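Local coordinates for glideosome-associated protein 50 (Plasmodium falciparum 3D7, PDB 3TGH), which probably anchors the glideosome, the complex behind gliding motility and host cell invasion, to the parasite's inner membrane complex, and has the fold of a purple acid phosphatase, at residues F76-L80 with M123-Y128; K187-I193 with D223-L228; N236-D242 with K266-S272. All coordinates share one frame. Residues are numbered along the deposited sequence.

Contact 1: residues F76-L80 with M123-Y128; sequences FFTVL and MPNYWY
This is a buried contact between the end of a core strand and the loop that carries the chain from one sheet of the sandwich to the other. F76-L80 stays extended as strand 75-78 runs out, while M123-Y128 joins strand 120-122, its neighbour in the first sheet, to strand 128-136 of the second. The nearest CA pairs are T78-M123 (5.7 Å) and V79-Y126 (6.3 Å). Y128, chi1 near +60°, swings its ring back so that its OH donates to T78 O (2.8 Å) and its CE2 lies 4.1 Å from F77 CD1; F156 stacks on the same tyrosine. M123, with a ttp side chain, lies along T78-L80: CG is 3.4 Å from T78 O, SD 3.9 Å from V79 CA, and CE 3.5 Å from L80 CD1. L80 also sends CD2 to the edge of the Y126 ring, 3.4 Å from CE1. Where the backbones part, water 1 bridges them, accepting from L80 N (2.8 Å) and donating to Y126 O (2.6 Å). The side chain of V79 lies about 10 Å from that of the metal-binding H233, a place consistent with the strand-end region of the calcineurin-like metallophosphoesterase sandwich, whose strand-to-loop junctions typically border the metal site.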
loop_
_atom_site.group_PDB
_atom_site.type_symbol
_atom_site.label_atom_id
_atom_site.label_comp_id
_atom_site.label_asym_id
_atom_site.label_seq_id
_atom_site.Cartn_x
_atom_site.Cartn_y
_atom_site.Cartn_z
ATOM N N PHE A 76 -0.662 3.900 -10.143
ATOM C CA PHE A 76 0.065 4.165 -8.904
ATOM C C PHE A 76 -1.010 4.359 -7.828
ATOM O O PHE A 76 -1.533 5.475 -7.648
ATOM C CB PHE A 76 0.916 5.424 -9.090
ATOM C CG PHE A 76 1.845 5.723 -7.941
ATOM C CD1 PHE A 76 3.135 5.210 -7.923
ATOM C CD2 PHE A 76 1.456 6.574 -6.924
ATOM C CE1 PHE A 76 4.003 5.506 -6.878
ATOM C CE2 PHE A 76 2.323 6.868 -5.869
ATOM C CZ PHE A 76 3.590 6.326 -5.852
ATOM N N PHE A 77 -1.382 3.260 -7.168
ATOM C CA PHE A 77 -2.463 3.244 -6.186
ATOM C C PHE A 77 -1.856 3.699 -4.876
ATOM O O PHE A 77 -1.008 2.998 -4.306
ATOM C CB PHE A 77 -3.035 1.840 -5.979
ATOM C CG PHE A 77 -3.723 1.262 -7.187
ATOM C CD1 PHE A 77 -4.989 1.690 -7.550
ATOM C CD2 PHE A 77 -3.123 0.255 -7.925
ATOM C CE1 PHE A 77 -5.625 1.147 -8.662
ATOM C CE2 PHE A 77 -3.753 -0.288 -9.034
ATOM C CZ PHE A 77 -5.003 0.158 -9.399
ATOM N N THR A 78 -2.273 4.860 -4.400
ATOM C CA THR A 78 -1.667 5.406 -3.205
ATOM C C THR A 78 -2.671 5.728 -2.107
ATOM O O THR A 78 -3.880 5.693 -2.307
ATOM C CB THR A 78 -0.785 6.623 -3.543
ATOM O OG1 THR A 78 0.003 6.942 -2.387
ATOM C CG2 THR A 78 -1.617 7.821 -3.952
ATOM N N VAL A 79 -2.132 5.958 -0.911
ATOM C CA VAL A 79 -2.889 6.429 0.233
ATOM C C VAL A 79 -2.082 7.540 0.891
ATOM O O VAL A 79 -0.901 7.722 0.593
ATOM C CB VAL A 79 -3.096 5.325 1.295
ATOM C CG1 VAL A 79 -3.992 4.222 0.762
ATOM C CG2 VAL A 79 -1.748 4.753 1.748
ATOM N N LEU A 80 -2.733 8.268 1.787
ATOM C CA LEU A 80 -2.068 9.292 2.568
ATOM C C LEU A 80 -1.486 8.707 3.839
ATOM O O LEU A 80 -2.047 7.787 4.449
ATOM C CB LEU A 80 -3.052 10.399 2.938
ATOM C CG LEU A 80 -3.105 11.625 2.016
ATOM C CD1 LEU A 80 -2.763 11.363 0.564
ATOM C CD2 LEU A 80 -4.392 12.370 2.190
ATOM N N MET A 123 -6.056 7.805 -6.451
ATOM C CA MET A 123 -6.502 7.860 -5.054
ATOM C C MET A 123 -7.919 8.457 -5.061
ATOM O O MET A 123 -8.097 9.654 -4.825
ATOM C CB MET A 123 -5.544 8.685 -4.184
ATOM C CG MET A 123 -5.798 8.446 -2.711
ATOM S SD MET A 123 -4.684 9.346 -1.610
ATOM C CE MET A 123 -5.451 10.969 -1.680
ATOM N N PRO A 124 -8.930 7.626 -5.367
ATOM C CA PRO A 124 -10.308 8.128 -5.550
ATOM C C PRO A 124 -10.975 8.604 -4.249
ATOM O O PRO A 124 -11.940 9.380 -4.288
ATOM C CB PRO A 124 -11.044 6.928 -6.146
ATOM C CG PRO A 124 -10.267 5.748 -5.708
ATOM C CD PRO A 124 -8.836 6.177 -5.604
ATOM N N ASN A 125 -10.439 8.141 -3.119
ATOM C CA ASN A 125 -10.851 8.560 -1.790
ATOM C C ASN A 125 -9.697 8.209 -0.850
ATOM O O ASN A 125 -8.757 7.512 -1.258
ATOM C CB ASN A 125 -12.141 7.854 -1.364
ATOM C CG ASN A 125 -12.703 8.392 -0.046
ATOM O OD1 ASN A 125 -12.671 9.592 0.208
ATOM N ND2 ASN A 125 -13.197 7.492 0.801
ATOM N N TYR A 126 -9.761 8.694 0.386
ATOM C CA TYR A 126 -8.716 8.424 1.376
ATOM C C TYR A 126 -8.629 6.928 1.708
ATOM O O TYR A 126 -7.564 6.447 2.093
ATOM C CB TYR A 126 -8.950 9.268 2.630
ATOM C CG TYR A 126 -8.948 10.756 2.340
ATOM C CD1 TYR A 126 -7.775 11.403 1.957
ATOM C CD2 TYR A 126 -10.127 11.500 2.376
ATOM C CE1 TYR A 126 -7.764 12.757 1.650
ATOM C CE2 TYR A 126 -10.124 12.869 2.068
ATOM C CZ TYR A 126 -8.936 13.486 1.713
ATOM O OH TYR A 126 -8.903 14.830 1.405
ATOM N N TRP A 127 -9.746 6.215 1.549
ATOM C CA TRP A 127 -9.801 4.765 1.632
ATOM C C TRP A 127 -10.631 4.253 0.453
ATOM O O TRP A 127 -11.593 4.908 0.028
ATOM C CB TRP A 127 -10.399 4.287 2.964
ATOM C CG TRP A 127 -11.835 4.675 3.173
ATOM C CD1 TRP A 127 -12.934 3.916 2.929
ATOM C CD2 TRP A 127 -12.307 5.930 3.663
ATOM N NE1 TRP A 127 -14.077 4.625 3.242
ATOM C CE2 TRP A 127 -13.711 5.868 3.692
ATOM C CE3 TRP A 127 -11.672 7.106 4.091
ATOM C CZ2 TRP A 127 -14.498 6.941 4.117
ATOM C CZ3 TRP A 127 -12.449 8.171 4.510
ATOM C CH2 TRP A 127 -13.849 8.082 4.523
ATOM N N TYR A 128 -10.261 3.090 -0.070
ATOM C CA TYR A 128 -10.914 2.533 -1.266
ATOM C C TYR A 128 -10.459 1.087 -1.499
ATOM O O TYR A 128 -9.763 0.495 -0.663
ATOM C CB TYR A 128 -10.645 3.423 -2.505
ATOM C CG TYR A 128 -9.184 3.539 -2.922
ATOM C CD1 TYR A 128 -8.331 4.434 -2.288
ATOM C CD2 TYR A 128 -8.671 2.771 -3.976
ATOM C CE1 TYR A 128 -7.003 4.538 -2.642
ATOM C CE2 TYR A 128 -7.339 2.878 -4.361
ATOM C CZ TYR A 128 -6.503 3.755 -3.674
ATOM O OH TYR A 128 -5.186 3.876 -4.046
HETATM O O HOH W 1 -5.492 8.057 2.352
#

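Contact 2: residues K187-I193 with D223-L228; sequences KKIADFI and DAEVDL
In this beta-alpha-beta crossover the two parallel strands lie side by side, and the contact forms where both begin. Strand 192-196 and strand 228-231 are parallel neighbours, with helices 211-216 and 218-223 between them in the chain. K187-I193 contains the end of helix 169-189, a turn at A190 and D191, and the start of the first strand. D223-L228 leaves helix 218-223 through a Schellman motif, with E225 at positive phi (57°/43°), before extending at V226. The nearest CA pairs are K187-A224 (5.5 Å) and I193-V226 (5.0 Å). D227 satisfies both polar backbone atoms of I193: its N donates to I193 O (2.9 Å, 152°), and its side chain, chi1 m, brings OD2 to accept from I193 N (2.9 Å, 163°). The other carboxylate oxygen, OD1, forms a salt bridge with K307, while D191 turns its carboxylate away to K314. I193 CG2 packs on V226 CG2 (3.8 Å), while I193 CD1 lies against the carbonyl, 3.4 Å from A224 O. At the more open end K187 arches over A224, its CG 3.6 Å from A224 CB, to reach a salt bridge from NZ to D223 OD2 (2.9 Å). Near the strand starts, water 2 lies 2.9 Å from D191 O and 2.7 Å from D227 OD1.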
loop_
_atom_site.group_PDB
_atom_site.type_symbol
_atom_site.label_atom_id
_atom_site.label_comp_id
_atom_site.label_asym_id
_atom_site.label_seq_id
_atom_site.Cartn_x
_atom_site.Cartn_y
_atom_site.Cartn_z
ATOM N N LYS A 187 -13.634 -11.825 1.585
ATOM C CA LYS A 187 -13.756 -13.182 2.147
ATOM C C LYS A 187 -14.501 -14.148 1.237
ATOM O O LYS A 187 -14.199 -15.343 1.204
ATOM C CB LYS A 187 -14.514 -13.147 3.484
ATOM C CG LYS A 187 -13.684 -12.736 4.656
ATOM C CD LYS A 187 -14.546 -12.343 5.849
ATOM C CE LYS A 187 -15.171 -13.545 6.520
ATOM N NZ LYS A 187 -15.913 -13.141 7.748
ATOM N N LYS A 188 -15.493 -13.627 0.526
ATOM C CA LYS A 188 -16.364 -14.446 -0.305
ATOM C C LYS A 188 -15.854 -14.624 -1.737
ATOM O O LYS A 188 -16.213 -15.600 -2.391
ATOM C CB LYS A 188 -17.765 -13.830 -0.339
ATOM C CG LYS A 188 -18.472 -13.781 1.013
ATOM C CD LYS A 188 -18.962 -15.158 1.441
ATOM C CE LYS A 188 -20.149 -15.065 2.390
ATOM N NZ LYS A 188 -20.714 -16.410 2.698
ATOM N N ILE A 189 -15.035 -13.695 -2.238
ATOM C CA ILE A 189 -14.671 -13.723 -3.668
ATOM C C ILE A 189 -13.179 -13.619 -4.016
ATOM O O ILE A 189 -12.819 -13.785 -5.180
ATOM C CB ILE A 189 -15.456 -12.649 -4.473
ATOM C CG1 ILE A 189 -15.007 -11.233 -4.113
ATOM C CG2 ILE A 189 -16.964 -12.818 -4.248
ATOM C CD1 ILE A 189 -15.730 -10.153 -4.909
ATOM N N ALA A 190 -12.314 -13.380 -3.030
ATOM C CA ALA A 190 -10.895 -13.170 -3.306
ATOM C C ALA A 190 -10.006 -14.306 -2.795
ATOM O O ALA A 190 -10.079 -14.696 -1.623
ATOM C CB ALA A 190 -10.442 -11.839 -2.722
ATOM N N ASP A 191 -9.147 -14.811 -3.676
ATOM C CA ASP A 191 -8.164 -15.839 -3.318
ATOM C C ASP A 191 -6.976 -15.219 -2.584
ATOM O O ASP A 191 -6.306 -15.888 -1.780
ATOM C CB ASP A 191 -7.700 -16.567 -4.573
ATOM C CG ASP A 191 -8.861 -17.164 -5.350
ATOM O OD1 ASP A 191 -9.371 -18.234 -4.946
ATOM O OD2 ASP A 191 -9.287 -16.536 -6.343
ATOM N N PHE A 192 -6.722 -13.946 -2.881
ATOM C CA PHE A 192 -5.684 -13.153 -2.233
ATOM C C PHE A 192 -6.289 -11.844 -1.724
ATOM O O PHE A 192 -7.057 -11.194 -2.435
ATOM C CB PHE A 192 -4.575 -12.800 -3.222
ATOM C CG PHE A 192 -3.863 -13.989 -3.807
ATOM C CD1 PHE A 192 -4.142 -14.419 -5.097
ATOM C CD2 PHE A 192 -2.889 -14.654 -3.080
ATOM C CE1 PHE A 192 -3.462 -15.511 -5.642
ATOM C CE2 PHE A 192 -2.211 -15.741 -3.615
ATOM C CZ PHE A 192 -2.500 -16.167 -4.894
ATOM N N ILE A 193 -5.927 -11.445 -0.508
ATOM C CA ILE A 193 -6.358 -10.152 0.043
ATOM C C ILE A 193 -5.129 -9.426 0.576
ATOM O O ILE A 193 -4.402 -9.959 1.418
ATOM C CB ILE A 193 -7.406 -10.301 1.167
ATOM C CG1 ILE A 193 -8.580 -11.173 0.710
ATOM C CG2 ILE A 193 -7.927 -8.934 1.602
ATOM C CD1 ILE A 193 -9.535 -11.535 1.829
ATOM N N ASP A 223 -9.899 -12.249 10.798
ATOM C CA ASP A 223 -11.217 -12.815 10.497
ATOM C C ASP A 223 -11.400 -13.030 8.993
ATOM O O ASP A 223 -12.023 -14.015 8.577
ATOM C CB ASP A 223 -12.336 -11.914 11.034
ATOM C CG ASP A 223 -13.716 -12.361 10.574
ATOM O OD1 ASP A 223 -14.228 -13.364 11.114
ATOM O OD2 ASP A 223 -14.282 -11.715 9.665
ATOM N N ALA A 224 -10.855 -12.115 8.188
ATOM C CA ALA A 224 -10.944 -12.206 6.728
ATOM C C ALA A 224 -9.804 -12.996 6.067
ATOM O O ALA A 224 -9.772 -13.119 4.849
ATOM C CB ALA A 224 -11.031 -10.804 6.118
ATOM N N GLU A 225 -8.886 -13.536 6.865
ATOM C CA GLU A 225 -7.749 -14.317 6.359
ATOM C C GLU A 225 -6.893 -13.533 5.360
ATOM O O GLU A 225 -6.482 -14.056 4.314
ATOM C CB GLU A 225 -8.217 -15.638 5.747
ATOM C CG GLU A 225 -9.002 -16.530 6.697
ATOM C CD GLU A 225 -9.117 -17.948 6.176
ATOM O OE1 GLU A 225 -8.086 -18.657 6.146
ATOM O OE2 GLU A 225 -10.233 -18.352 5.788
ATOM N N VAL A 226 -6.636 -12.273 5.696
ATOM C CA VAL A 226 -5.801 -11.405 4.892
ATOM C C VAL A 226 -4.392 -11.987 4.773
ATOM O O VAL A 226 -3.848 -12.533 5.737
ATOM C CB VAL A 226 -5.773 -9.981 5.500
ATOM C CG1 VAL A 226 -4.628 -9.147 4.936
ATOM C CG2 VAL A 226 -7.138 -9.310 5.283
ATOM N N ASP A 227 -3.809 -11.864 3.587
ATOM C CA ASP A 227 -2.484 -12.413 3.311
ATOM C C ASP A 227 -1.365 -11.468 3.741
ATOM O O ASP A 227 -0.448 -11.873 4.467
ATOM C CB ASP A 227 -2.357 -12.732 1.818
ATOM C CG ASP A 227 -3.315 -13.820 1.379
ATOM O OD1 ASP A 227 -3.119 -14.989 1.782
ATOM O OD2 ASP A 227 -4.272 -13.510 0.636
ATOM N N LEU A 228 -1.451 -10.218 3.287
ATOM C CA LEU A 228 -0.429 -9.197 3.527
ATOM C C LEU A 228 -1.053 -7.894 4.016
ATOM O O LEU A 228 -2.038 -7.425 3.446
ATOM C CB LEU A 228 0.297 -8.850 2.230
ATOM C CG LEU A 228 1.561 -9.558 1.762
ATOM C CD1 LEU A 228 1.406 -11.051 1.737
ATOM C CD2 LEU A 228 1.918 -9.007 0.389
HETATM O O HOH W 2 -4.190 -16.702 -0.027
#

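Contact 3: residues N236-D242 with K266-S272; sequences NMEVIED and KSLFFSS
How an extra residue is absorbed without opening a sheet is illustrated by two antiparallel strands, 237-242 and 267-271, whose axes approach to 4.7 Å at 165°. M237 and S271 form a hydrogen-bonded pair (M237 N to S271 O 2.7 Å; S271 N to M237 O 2.9 Å), followed by the non-hydrogen-bonded pair E238-F270. Between V239 and I240 the register slips by one: V239 N bonds F269 O (3.1 Å) but V239 O takes L268 N (2.8 Å), so L268, with phi/psi of -100°/-24°, and F269 both face V239 in a classic beta bulge. V239 (chi1 p) fills the hollow, its CG1 3.8 Å from F269 CB and 4.1 Å from L268 CB. On this face F269 leans on M237, with CE2 4.1 Å from M237 CB, and stacks with Y300 of the other sheet. On the opposite face, with E238 and I240, the F270 ring has M237 O over one face, E238 OE1 at its edge (3.7 Å from CD1), and N236 ND2 3.3 Å from CE1. E238 OE2 accepts from S267 OG (2.7 Å) and pairs with S204. In the next, non-hydrogen-bonded pair I240 CG1 packs against S267 CB (4.0 Å). E241 N to K266 O (3.2 Å) and a salt bridge from K266 NZ to D242 OD1 (2.6 Å) close the far end. Bulged, outermost strand 267-271 finishes one sheet of the two-sheet metallophosphoesterase sandwich.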
loop_
_atom_site.group_PDB
_atom_site.type_symbol
_atom_site.label_atom_id
_atom_site.label_comp_id
_atom_site.label_asym_id
_atom_site.label_seq_id
_atom_site.Cartn_x
_atom_site.Cartn_y
_atom_site.Cartn_z
ATOM N N ASN A 236 12.137 1.886 6.933
ATOM C CA ASN A 236 12.914 0.663 6.838
ATOM C C ASN A 236 12.123 -0.373 6.060
ATOM O O ASN A 236 10.979 -0.115 5.637
ATOM C CB ASN A 236 13.286 0.145 8.239
ATOM C CG ASN A 236 12.073 -0.155 9.101
ATOM O OD1 ASN A 236 11.699 0.643 9.956
ATOM N ND2 ASN A 236 11.457 -1.310 8.885
ATOM N N MET A 237 12.739 -1.528 5.846
ATOM C CA MET A 237 12.047 -2.669 5.265
ATOM C C MET A 237 11.991 -3.761 6.315
ATOM O O MET A 237 12.938 -3.937 7.090
ATOM C CB MET A 237 12.768 -3.155 4.003
ATOM C CG MET A 237 12.703 -2.143 2.854
ATOM S SD MET A 237 13.476 -2.690 1.299
ATOM C CE MET A 237 15.083 -3.183 1.866
ATOM N N GLU A 238 10.880 -4.483 6.356
ATOM C CA GLU A 238 10.718 -5.576 7.308
ATOM C C GLU A 238 9.601 -6.522 6.894
ATOM O O GLU A 238 8.638 -6.114 6.226
ATOM C CB GLU A 238 10.421 -5.025 8.712
ATOM C CG GLU A 238 10.136 -6.112 9.766
ATOM C CD GLU A 238 10.307 -5.637 11.197
ATOM O OE1 GLU A 238 9.951 -4.479 11.509
ATOM O OE2 GLU A 238 10.792 -6.438 12.021
ATOM N N VAL A 239 9.737 -7.784 7.286
ATOM C CA VAL A 239 8.607 -8.699 7.275
ATOM C C VAL A 239 8.486 -9.394 8.637
ATOM O O VAL A 239 9.459 -9.971 9.159
ATOM C CB VAL A 239 8.654 -9.706 6.087
ATOM C CG1 VAL A 239 9.987 -10.418 6.013
ATOM C CG2 VAL A 239 7.488 -10.705 6.181
ATOM N N ILE A 240 7.300 -9.261 9.227
ATOM C CA ILE A 240 6.912 -9.944 10.455
ATOM C C ILE A 240 5.775 -10.888 10.100
ATOM O O ILE A 240 4.772 -10.458 9.526
ATOM C CB ILE A 240 6.458 -8.929 11.519
ATOM C CG1 ILE A 240 7.678 -8.164 12.047
ATOM C CG2 ILE A 240 5.700 -9.625 12.665
ATOM C CD1 ILE A 240 7.337 -6.930 12.865
ATOM N N GLU A 241 5.932 -12.174 10.401
ATOM C CA GLU A 241 4.909 -13.154 10.045
ATOM C C GLU A 241 4.295 -13.753 11.291
ATOM O O GLU A 241 5.012 -14.207 12.187
ATOM C CB GLU A 241 5.465 -14.260 9.143
ATOM C CG GLU A 241 4.352 -15.046 8.435
ATOM C CD GLU A 241 4.857 -16.194 7.574
ATOM O OE1 GLU A 241 5.876 -16.024 6.869
ATOM O OE2 GLU A 241 4.213 -17.268 7.596
ATOM N N ASP A 242 2.964 -13.756 11.328
ATOM C CA ASP A 242 2.201 -14.190 12.488
ATOM C C ASP A 242 0.836 -14.711 12.035
ATOM O O ASP A 242 0.066 -13.973 11.422
ATOM C CB ASP A 242 2.026 -13.013 13.453
ATOM C CG ASP A 242 1.018 -13.295 14.556
ATOM O OD1 ASP A 242 1.302 -14.143 15.429
ATOM O OD2 ASP A 242 -0.057 -12.653 14.554
ATOM N N LYS A 266 8.749 -12.145 16.037
ATOM C CA LYS A 266 8.322 -12.804 14.801
ATOM C C LYS A 266 8.838 -12.106 13.534
ATOM O O LYS A 266 8.345 -12.360 12.432
ATOM C CB LYS A 266 6.797 -12.922 14.780
ATOM C CG LYS A 266 6.268 -13.904 15.821
ATOM C CD LYS A 266 4.816 -14.276 15.582
ATOM C CE LYS A 266 4.427 -15.536 16.349
ATOM N NZ LYS A 266 3.059 -16.004 15.977
ATOM N N SER A 267 9.837 -11.242 13.687
ATOM C CA SER A 267 10.489 -10.631 12.537
ATOM C C SER A 267 11.357 -11.667 11.821
ATOM O O SER A 267 12.169 -12.358 12.447
ATOM C CB SER A 267 11.336 -9.433 12.966
ATOM O OG SER A 267 11.972 -8.841 11.854
ATOM N N LEU A 268 11.172 -11.777 10.509
ATOM C CA LEU A 268 11.946 -12.698 9.686
ATOM C C LEU A 268 13.083 -11.984 8.959
ATOM O O LEU A 268 14.073 -12.602 8.576
ATOM C CB LEU A 268 11.034 -13.378 8.661
ATOM C CG LEU A 268 9.924 -14.268 9.229
ATOM C CD1 LEU A 268 9.013 -14.742 8.099
ATOM C CD2 LEU A 268 10.513 -15.444 9.993
ATOM N N PHE A 269 12.928 -10.681 8.765
ATOM C CA PHE A 269 13.898 -9.887 8.046
ATOM C C PHE A 269 13.693 -8.425 8.382
ATOM O O PHE A 269 12.553 -7.960 8.476
ATOM C CB PHE A 269 13.723 -10.101 6.533
ATOM C CG PHE A 269 14.289 -8.993 5.688
ATOM C CD1 PHE A 269 15.652 -8.890 5.478
ATOM C CD2 PHE A 269 13.451 -8.061 5.089
ATOM C CE1 PHE A 269 16.176 -7.874 4.690
ATOM C CE2 PHE A 269 13.969 -7.040 4.305
ATOM C CZ PHE A 269 15.335 -6.946 4.108
ATOM N N PHE A 270 14.797 -7.709 8.563
ATOM C CA PHE A 270 14.764 -6.268 8.774
ATOM C C PHE A 270 15.966 -5.632 8.092
ATOM O O PHE A 270 17.082 -6.137 8.203
ATOM C CB PHE A 270 14.798 -5.934 10.270
ATOM C CG PHE A 270 14.734 -4.459 10.565
ATOM C CD1 PHE A 270 13.547 -3.871 10.968
ATOM C CD2 PHE A 270 15.867 -3.658 10.441
ATOM C CE1 PHE A 270 13.475 -2.513 11.244
ATOM C CE2 PHE A 270 15.805 -2.304 10.705
ATOM C CZ PHE A 270 14.602 -1.725 11.106
ATOM N N SER A 271 15.738 -4.509 7.412
ATOM C CA SER A 271 16.827 -3.725 6.834
ATOM C C SER A 271 16.492 -2.239 6.851
ATOM O O SER A 271 15.370 -1.846 6.541
ATOM C CB SER A 271 17.097 -4.162 5.397
ATOM O OG SER A 271 18.129 -3.385 4.819
ATOM N N SER A 272 17.477 -1.418 7.201
ATOM C CA SER A 272 17.327 0.029 7.154
ATOM C C SER A 272 17.680 0.585 5.768
ATOM O O SER A 272 17.597 1.789 5.557
ATOM C CB SER A 272 18.200 0.689 8.231
ATOM O OG SER A 272 19.568 0.417 8.012
#

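The three contacts follow one another along the chain without touching, yet together they sample both sheets of the sandwich. Contact 1 is the most central, its centre about 9 Å from that of the chain, and is wholly buried; a single direct hydrogen bond, a bridging water and apolar contacts make up the contact there. Contacts 2 and 3, each centred about 16 Å out, reach the same sheet, and their nearest atoms are about 7 Å apart. Contact 2 sets parallel strands side by side with buried polar bonds, whereas contact 3 relies on antiparallel backbone pairing interrupted by a bulge. Both place a lysine-aspartate salt bridge toward their exposed ends, a chemistry that contact 1 lacks.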